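Side-chain contact in Di-haem cytochrome c peroxidase family protein (Burkholderia thailandensis E264, PDB 6NX0), which is a diheme peroxidase that probably reduces hydrogen peroxide with electrons passed through its two covalently bound c-type hemes: residues G204-F207 / N213-S216. Sequence-based numbering, arbitrary orientation.
With HEC (heme c), chain B; NO3 (nitrate ion), chain H.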
ATOM      1  N   GLY A 204      -2.436  14.274  -3.285  1.00 11.28           N
ATOM      2  CA  GLY A 204      -1.636  13.624  -4.292  1.00 11.49           C
ATOM      3  C   GLY A 204      -2.383  13.372  -5.587  1.00 10.37           C
ATOM      4  O   GLY A 204      -2.104  13.998  -6.614  1.00 11.69           O
ATOM      5  N   PRO A 205      -3.349  12.443  -5.568  1.00 10.29           N
ATOM      6  CA  PRO A 205      -4.055  12.124  -6.822  1.00  9.92           C
ATOM      7  C   PRO A 205      -4.798  13.302  -7.421  1.00 11.37           C
ATOM      8  O   PRO A 205      -4.841  13.430  -8.647  1.00 10.28           O
ATOM      9  CB  PRO A 205      -5.021  11.004  -6.402  1.00 11.66           C
ATOM     10  CG  PRO A 205      -5.103  11.084  -4.908  1.00 12.05           C
ATOM     11  CD  PRO A 205      -3.738  11.522  -4.483  1.00  9.83           C
ATOM     12  N   LEU A 206      -5.379  14.183  -6.596  1.00  8.83           N
ATOM     13  CA  LEU A 206      -6.179  15.275  -7.146  1.00 10.35           C
ATOM     14  C   LEU A 206      -5.351  16.205  -8.030  1.00  9.65           C
ATOM     15  O   LEU A 206      -5.843  16.677  -9.051  1.00 10.67           O
ATOM     16  CB  LEU A 206      -6.846  16.072  -6.030  1.00 10.84           C
ATOM     17  CG  LEU A 206      -8.057  15.421  -5.358  1.00 11.89           C
ATOM     18  CD1 LEU A 206      -8.429  16.217  -4.120  1.00 13.41           C
ATOM     19  CD2 LEU A 206      -9.250  15.293  -6.310  1.00 11.38           C
ATOM     20  N   PHE A 207      -4.106  16.515  -7.637  1.00  9.92           N
ATOM     21  CA  PHE A 207      -3.350  17.559  -8.329  1.00  9.03           C
ATOM     22  C   PHE A 207      -2.169  17.034  -9.130  1.00 13.20           C
ATOM     23  O   PHE A 207      -1.506  17.826  -9.807  1.00 16.02           O
ATOM     24  CB  PHE A 207      -2.918  18.628  -7.320  1.00 12.57           C
ATOM     25  CG  PHE A 207      -4.076  19.180  -6.565  1.00 11.22           C
ATOM     26  CD1 PHE A 207      -5.078  19.837  -7.251  1.00 14.27           C
ATOM     27  CD2 PHE A 207      -4.203  18.995  -5.204  1.00 12.55           C
ATOM     28  CE1 PHE A 207      -6.187  20.359  -6.577  1.00 13.87           C
ATOM     29  CE2 PHE A 207      -5.301  19.506  -4.523  1.00 13.00           C
ATOM     30  CZ  PHE A 207      -6.295  20.180  -5.221  1.00 12.01           C
ATOM     31  N   ASN A 213      -5.083  15.198 -12.348  1.00  8.45           N
ATOM     32  CA  ASN A 213      -4.681  16.352 -13.169  1.00  9.17           C
ATOM     33  C   ASN A 213      -5.569  17.587 -12.996  1.00 11.81           C
ATOM     34  O   ASN A 213      -5.746  18.384 -13.926  1.00 12.05           O
ATOM     35  CB  ASN A 213      -4.645  15.944 -14.639  1.00  9.91           C
ATOM     36  CG  ASN A 213      -4.060  16.997 -15.524  1.00 10.81           C
ATOM     37  OD1 ASN A 213      -3.079  17.650 -15.188  1.00 13.26           O
ATOM     38  ND2 ASN A 213      -4.670  17.157 -16.694  1.00 13.31           N
ATOM     39  N   ASN A 214      -6.101  17.824 -11.811  1.00 10.45           N
ATOM     40  CA  ASN A 214      -6.644  19.157 -11.561  1.00 12.93           C
ATOM     41  C   ASN A 214      -5.500  20.160 -11.482  1.00 12.40           C
ATOM     42  O   ASN A 214      -4.418  19.866 -10.968  1.00 13.55           O
ATOM     43  CB  ASN A 214      -7.483  19.172 -10.290  1.00 11.90           C
ATOM     44  CG  ASN A 214      -8.697  18.275 -10.395  1.00 13.09           C
ATOM     45  OD1 ASN A 214      -9.628  18.560 -11.143  1.00 18.69           O
ATOM     46  ND2 ASN A 214      -8.669  17.165  -9.698  1.00 13.43           N
ATOM     47  N   ALA A 215      -5.734  21.366 -12.007  1.00 13.00           N
ATOM     48  CA  ALA A 215      -4.635  22.301 -12.202  1.00 17.06           C
ATOM     49  C   ALA A 215      -4.126  22.872 -10.884  1.00 14.45           C
ATOM     50  O   ALA A 215      -2.928  23.145 -10.734  1.00 17.94           O
ATOM     51  CB  ALA A 215      -5.097  23.428 -13.133  1.00 19.25           C
ATOM     52  N   SER A 216      -5.017  23.062  -9.921  1.00 12.51           N
ATOM     53  CA  SER A 216      -4.712  23.704  -8.663  1.00 13.36           C
ATOM     54  C   SER A 216      -5.915  23.532  -7.761  1.00 12.29           C
ATOM     55  O   SER A 216      -7.016  23.229  -8.229  1.00 13.07           O
ATOM     56  CB  SER A 216      -4.439  25.194  -8.839  1.00 13.16           C
ATOM     57  OG  SER A 216      -5.650  25.845  -9.199  1.00 15.52           O
TER
HETATM   58 FE   HEC B 601      -5.107   6.486  -4.900  1.00  9.09          FE
HETATM   59  CHA HEC B 601      -2.416   5.392  -3.011  1.00  8.80           C
HETATM   60  CHB HEC B 601      -6.801   7.201  -2.046  1.00  9.78           C
HETATM   61  CHC HEC B 601      -7.319   8.431  -6.675  1.00  8.13           C
HETATM   62  CHD HEC B 601      -3.339   5.925  -7.803  1.00 10.45           C
HETATM   63  NA  HEC B 601      -4.718   6.240  -2.922  1.00  8.03           N
HETATM   64  C1A HEC B 601      -3.542   5.804  -2.346  1.00  8.73           C
HETATM   65  C2A HEC B 601      -3.710   5.791  -0.919  1.00  7.17           C
HETATM   66  C3A HEC B 601      -4.964   6.189  -0.664  1.00  7.48           C
HETATM   67  C4A HEC B 601      -5.588   6.570  -1.905  1.00  8.09           C
HETATM   68  CMA HEC B 601      -5.586   6.431   0.707  1.00 10.25           C
HETATM   69  CAA HEC B 601      -2.623   5.391   0.096  1.00 10.89           C
HETATM   70  CBA HEC B 601      -2.781   3.933   0.488  1.00 10.77           C
HETATM   71  CGA HEC B 601      -1.662   3.423   1.357  1.00 13.90           C
HETATM   72  O1A HEC B 601      -1.829   2.270   1.855  1.00 12.21           O
HETATM   73  O2A HEC B 601      -0.580   4.083   1.429  1.00 11.92           O
HETATM   74  NB  HEC B 601      -6.729   7.625  -4.467  1.00  8.88           N
HETATM   75  C1B HEC B 601      -7.253   7.802  -3.194  1.00  9.30           C
HETATM   76  C2B HEC B 601      -8.389   8.678  -3.300  1.00 10.00           C
HETATM   77  C3B HEC B 601      -8.480   9.109  -4.563  1.00  8.49           C
HETATM   78  C4B HEC B 601      -7.461   8.421  -5.319  1.00  8.65           C
HETATM   79  CMB HEC B 601      -9.267   9.084  -2.112  1.00 10.83           C
HETATM   80  CAB HEC B 601      -9.535  10.039  -5.195  1.00  8.77           C
HETATM   81  CBB HEC B 601      -9.373  11.469  -4.624  1.00 10.92           C
HETATM   82  NC  HEC B 601      -5.300   7.042  -6.850  1.00  7.89           N
HETATM   83  C1C HEC B 601      -6.327   7.816  -7.374  1.00  7.26           C
HETATM   84  C2C HEC B 601      -6.255   7.689  -8.813  1.00  9.92           C
HETATM   85  C3C HEC B 601      -5.182   6.971  -9.153  1.00  9.03           C
HETATM   86  C4C HEC B 601      -4.540   6.577  -7.915  1.00  8.19           C
HETATM   87  CMC HEC B 601      -7.338   8.211  -9.771  1.00  9.50           C
HETATM   88  CAC HEC B 601      -4.902   6.306 -10.512  1.00  9.41           C
HETATM   89  CBC HEC B 601      -4.557   7.342 -11.590  1.00  8.73           C
HETATM   90  ND  HEC B 601      -3.264   5.745  -5.316  1.00  8.40           N
HETATM   91  C1D HEC B 601      -2.745   5.578  -6.615  1.00  8.39           C
HETATM   92  C2D HEC B 601      -1.385   5.117  -6.497  1.00  7.21           C
HETATM   93  C3D HEC B 601      -1.083   5.020  -5.045  1.00  9.64           C
HETATM   94  C4D HEC B 601      -2.287   5.414  -4.365  1.00  8.53           C
HETATM   95  CMD HEC B 601      -0.418   4.908  -7.647  1.00  9.29           C
HETATM   96  CAD HEC B 601       0.255   4.617  -4.399  1.00  9.51           C
HETATM   97  CBD HEC B 601       1.199   5.780  -4.600  1.00  9.76           C
HETATM   98  CGD HEC B 601       2.425   5.722  -3.706  1.00 13.01           C
HETATM   99  O1D HEC B 601       2.554   4.748  -2.932  1.00 13.68           O
HETATM  100  O2D HEC B 601       3.277   6.640  -3.873  1.00 13.74           O
HETATM  101  N   NO3 H 607      -9.523  21.846 -12.492  1.00 25.98           N
HETATM  102  O1  NO3 H 607      -9.443  21.530 -11.292  1.00 24.97           O
HETATM  103  O2  NO3 H 607      -8.457  22.004 -13.209  1.00 24.72           O
HETATM  104  O3  NO3 H 607     -10.686  22.047 -12.950  1.00 38.30           O
HETATM  105  O   HOH W   1      -1.552  20.341 -10.406  1.00 26.50           O
HETATM  106  O   HOH W   2      -3.875   8.288  -4.738  1.00 21.79           O
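Asn214 grips the carbonyl of Leu206 with two N-H groups. Its backbone N donates to Leu206 O at 3.0 Å, with a C=O...N angle of 161°, nearly in line with the carbonyl. The side-chain ND2 of Asn214 reaches Leu206 O at 2.9 Å from a different direction, well off that line and tilted out of the carbonyl plane. With CG beside the backbone N (chi1 -63°), ND2 is carried to the oxygen that the backbone N already reaches. Both bonds bend at hydrogen, with N-H...O angles near 145°. Against the amide lies Leu206 CD2, 3.9 Å from Asn214 ND2.

The Phe207 ring packs against the backbone of the loop. Asn214 O lies at the ring edge, in plane, near Phe207 CD1, while Leu206 CB covers one face and Phe207 CE1 meets Ser216 C obliquely at 3.4 Å. Water 1 sits 2.6 Å from Phe207 O and 3.0 Å from Asn214 O, bridging the two carbonyls. Ala215 N donates to O2 of a nitrate, probably from the crystallisation liquor, at 3.0 Å.

Further out, Ala217 and Leu220 of helix 217-225 touch the Phe207 ring, and Ser216 OG caps Ala219 N at that helix's start. On the heme side, Pro205 CB packs 3.5 Å from CHC of heme c, whose iron carries water 2. Because Asn214 ND2 donates to both Leu206 O and Leu114 O while OD1 accepts from Lys223, polar partners at both ends fix the amide's orientation, holding the loop to the carbonyl next to heme-lining Pro205.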